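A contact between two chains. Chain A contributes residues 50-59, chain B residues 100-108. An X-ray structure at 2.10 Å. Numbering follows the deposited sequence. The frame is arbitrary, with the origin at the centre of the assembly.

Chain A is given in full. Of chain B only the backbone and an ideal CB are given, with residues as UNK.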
# COMPACT_ATOMS: atom_id res chain seq x y z
N SER A 50 6.65 0.95 8.09
CA SER A 50 5.97 -0.26 7.63
C SER A 50 4.64 -0.03 6.90
O SER A 50 4.37 -0.77 5.94
CB SER A 50 5.72 -1.19 8.83
OG SER A 50 6.81 -2.05 8.96
N PRO A 51 3.78 0.91 7.30
CA PRO A 51 2.56 1.13 6.51
C PRO A 51 2.85 1.53 5.08
O PRO A 51 2.21 1.03 4.14
CB PRO A 51 1.83 2.24 7.28
CG PRO A 51 2.35 2.10 8.70
CD PRO A 51 3.80 1.77 8.51
N LEU A 52 3.84 2.41 4.89
CA LEU A 52 4.19 2.82 3.53
C LEU A 52 4.79 1.65 2.75
O LEU A 52 4.46 1.43 1.59
CB LEU A 52 5.16 3.99 3.61
CG LEU A 52 5.71 4.52 2.30
CD1 LEU A 52 4.53 5.13 1.54
CD2 LEU A 52 6.78 5.56 2.51
N ILE A 53 5.64 0.86 3.41
CA ILE A 53 6.29 -0.27 2.75
C ILE A 53 5.25 -1.30 2.33
O ILE A 53 5.25 -1.78 1.19
CB ILE A 53 7.37 -0.88 3.67
CG1 ILE A 53 8.55 0.10 3.77
CG2 ILE A 53 7.84 -2.25 3.13
CD1 ILE A 53 9.56 -0.18 4.89
N GLU A 54 4.33 -1.65 3.23
CA GLU A 54 3.30 -2.64 2.89
C GLU A 54 2.42 -2.16 1.76
O GLU A 54 1.97 -2.96 0.93
CB GLU A 54 2.44 -2.96 4.11
CG GLU A 54 3.16 -3.67 5.22
CD GLU A 54 2.36 -3.56 6.51
OE1 GLU A 54 1.12 -3.45 6.44
OE2 GLU A 54 2.97 -3.53 7.60
N SER A 55 2.15 -0.86 1.72
CA SER A 55 1.31 -0.29 0.67
C SER A 55 2.03 -0.29 -0.67
O SER A 55 1.40 -0.50 -1.72
CB SER A 55 0.89 1.12 1.07
OG SER A 55 -0.32 1.43 0.42
N SER A 56 3.33 -0.00 -0.66
CA SER A 56 4.13 -0.09 -1.88
C SER A 56 4.12 -1.51 -2.44
O SER A 56 3.96 -1.71 -3.64
CB SER A 56 5.56 0.36 -1.59
OG SER A 56 6.41 0.10 -2.69
N LEU A 57 4.35 -2.50 -1.57
CA LEU A 57 4.34 -3.90 -1.99
C LEU A 57 3.00 -4.28 -2.64
O LEU A 57 2.97 -4.89 -3.71
CB LEU A 57 4.65 -4.80 -0.79
CG LEU A 57 6.16 -4.90 -0.47
CD1 LEU A 57 6.46 -5.57 0.86
CD2 LEU A 57 6.95 -5.56 -1.62
N LEU A 58 1.89 -3.95 -1.97
CA LEU A 58 0.57 -4.26 -2.53
C LEU A 58 0.37 -3.57 -3.88
O LEU A 58 -0.18 -4.16 -4.80
CB LEU A 58 -0.54 -3.89 -1.55
CG LEU A 58 -1.92 -4.52 -1.78
CD1 LEU A 58 -1.87 -6.08 -1.86
CD2 LEU A 58 -2.90 -4.08 -0.69
N SER A 59 0.85 -2.32 -4.01
CA SER A 59 0.77 -1.63 -5.30
C SER A 59 1.57 -2.36 -6.36
O SER A 59 1.13 -2.48 -7.51
CB SER A 59 1.29 -0.20 -5.18
OG SER A 59 0.40 0.62 -4.46
N UNK B 100 -1.48 13.41 3.49
CA UNK B 100 -0.61 13.34 2.35
C UNK B 100 -1.28 12.41 1.36
O UNK B 100 -1.45 12.79 0.26
CB UNK B 100 0.79 12.87 2.73
N UNK B 101 -1.65 11.22 1.79
CA UNK B 101 -2.40 10.32 0.93
C UNK B 101 -2.90 9.17 1.79
O UNK B 101 -2.44 8.98 2.91
CB UNK B 101 -1.55 9.82 -0.24
N UNK B 102 -3.88 8.42 1.24
CA UNK B 102 -4.35 7.14 1.78
C UNK B 102 -3.42 6.03 1.32
O UNK B 102 -3.04 5.97 0.14
CB UNK B 102 -5.79 6.85 1.35
N UNK B 103 -3.09 5.13 2.24
CA UNK B 103 -2.31 3.93 1.97
C UNK B 103 -3.24 2.73 2.06
O UNK B 103 -4.08 2.66 2.95
CB UNK B 103 -1.14 3.79 2.94
N UNK B 104 -3.09 1.79 1.13
CA UNK B 104 -3.89 0.58 1.13
C UNK B 104 -2.97 -0.59 1.41
O UNK B 104 -2.02 -0.81 0.66
CB UNK B 104 -4.63 0.40 -0.20
N UNK B 105 -3.19 -1.24 2.52
CA UNK B 105 -2.38 -2.36 2.91
C UNK B 105 -2.93 -3.74 2.60
O UNK B 105 -2.20 -4.65 2.64
CB UNK B 105 -2.12 -2.26 4.41
N UNK B 106 -4.21 -3.88 2.35
CA UNK B 106 -4.81 -5.13 1.98
C UNK B 106 -6.00 -4.85 1.10
O UNK B 106 -6.62 -3.84 1.25
CB UNK B 106 -5.21 -5.94 3.21
N UNK B 107 -6.25 -5.72 0.15
CA UNK B 107 -7.32 -5.66 -0.84
C UNK B 107 -7.74 -7.07 -1.22
O UNK B 107 -6.94 -7.80 -1.69
CB UNK B 107 -6.88 -4.88 -2.08
N UNK B 108 -8.96 -7.49 -0.95
CA UNK B 108 -9.45 -8.78 -1.37
C UNK B 108 -10.82 -8.54 -1.96
O UNK B 108 -11.62 -7.87 -1.35
CB UNK B 108 -9.49 -9.79 -0.22

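The chain A stretch is a helix, and the chain B backbone runs past it as a strand at 62° between their N-to-C directions, with an axial closest approach of 6.7 Å. The helix face turned to the strand carries Pro A51, Leu A52, Glu A54, Ser A55 and Leu A58, mostly apolar but with one hydroxyl at its centre and one carboxylate.

At position 100 the ideal CB has nothing of chain A within 5.5 Å, so the helix sets no requirement. The residue is Glu B100, which makes no contact.

Position 101 has extended backbone angles and a CB that points toward the helix, yet nothing lies within 5.5 Å of it. A short side chain would fall short, whereas a long one with an aliphatic stem could reach Leu A52. Lys B101 is of this kind: its CE comes to 4.5 Å from CD1 of Leu A52.

Position 102 points away, leaving its side chain unconstrained by chain A; it is Val B102.

At position 103 the CA-to-CB bond points toward the helix. The ideal CB is 3.6 Å from OG of Ser A55 and 4.5 Å from O of Pro A51, and beyond it lie the apolar atoms of Pro A51 and Leu A52. A medium-sized aliphatic group would suit, such as leucine, isoleucine, methionine or valine. The residue is Leu B103. Its two methyls diverge: CD1 packs 4.0 Å from CB of Pro A51, and CD2 lies 4.0 Å from CD1 of Leu A52.

At position 104 the carbonyl O accepts a hydrogen bond from OG of Ser A55 at 2.8 Å, and CA of Ser A55 adds a CA-H...O contact to the same O at 3.4 Å. This main-chain bond does not select the side chain. The CA-to-CB bond points sideways, the ideal CB 4.5 Å from OG of Ser A55 and 4.8 Å from CD2 of Leu A58, which suits an aliphatic or aromatic group that turns aside. Phe B104 is one, its ring leading away from the helix.

Position 105 also points sideways, and its ideal CB is 4.0 Å from OE1 of Glu A54. A lysine or arginine could answer that charge, while serine, threonine or another small residue would fit beside it. The residue is Thr B105, which places CG2, not its hydroxyl, 3.8 Å from OE1 of Glu A54.

Position 106 points away, so a polar side chain would suit; the main-chain N lies 3.3 Å from CD2 of Leu A58. In Asp B106, OD1 accepts a weak hydrogen bond from the backbone N of position 107 at 2.9 Å.

Position 107 starts toward the helix, its ideal CB 4.3 Å from CD2 of Leu A58. An apolar residue, aliphatic or aromatic, is favoured. In Phe B107 the deposited CB keeps that 4.3 Å contact with CD2 of Leu A58, while the ring leads away.

Position 108 is beyond reach of the helix, and Val B108 makes no contact.

Chain B (100-108) EKVLFTDFV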
# COMPACT_ATOMS: atom_id res chain seq x y z
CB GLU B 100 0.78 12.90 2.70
CG GLU B 100 1.55 13.95 3.47
CD GLU B 100 2.49 14.73 2.63
OE1 GLU B 100 3.43 14.15 2.14
OE2 GLU B 100 2.29 15.90 2.46
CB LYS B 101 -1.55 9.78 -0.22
CG LYS B 101 -0.29 9.09 0.27
CD LYS B 101 0.54 8.62 -0.93
CE LYS B 101 1.91 8.13 -0.50
NZ LYS B 101 2.69 9.26 0.06
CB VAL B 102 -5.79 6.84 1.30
CG1 VAL B 102 -6.40 5.67 2.09
CG2 VAL B 102 -6.66 8.07 1.36
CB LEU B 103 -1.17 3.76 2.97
CG LEU B 103 -0.20 4.92 3.13
CD1 LEU B 103 0.72 4.67 4.31
CD2 LEU B 103 0.55 5.20 1.83
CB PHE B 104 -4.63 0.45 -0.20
CG PHE B 104 -5.53 1.60 -0.45
CD1 PHE B 104 -6.76 1.65 0.15
CD2 PHE B 104 -5.10 2.68 -1.18
CE1 PHE B 104 -7.60 2.72 -0.04
CE2 PHE B 104 -5.93 3.77 -1.37
CZ PHE B 104 -7.19 3.77 -0.81
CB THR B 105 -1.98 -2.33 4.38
OG1 THR B 105 -3.12 -2.45 5.19
CG2 THR B 105 -1.25 -1.08 4.73
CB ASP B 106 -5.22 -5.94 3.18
CG ASP B 106 -5.32 -7.44 2.89
OD1 ASP B 106 -5.19 -7.89 1.75
OD2 ASP B 106 -5.52 -8.20 3.83
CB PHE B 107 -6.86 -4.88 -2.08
CG PHE B 107 -8.00 -4.29 -2.87
CD1 PHE B 107 -9.24 -4.90 -2.89
CD2 PHE B 107 -7.82 -3.12 -3.60
CE1 PHE B 107 -10.28 -4.35 -3.62
CE2 PHE B 107 -8.86 -2.57 -4.32
CZ PHE B 107 -10.09 -3.19 -4.33
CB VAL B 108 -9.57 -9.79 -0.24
CG1 VAL B 108 -8.23 -10.45 0.04
CG2 VAL B 108 -10.17 -9.15 1.00
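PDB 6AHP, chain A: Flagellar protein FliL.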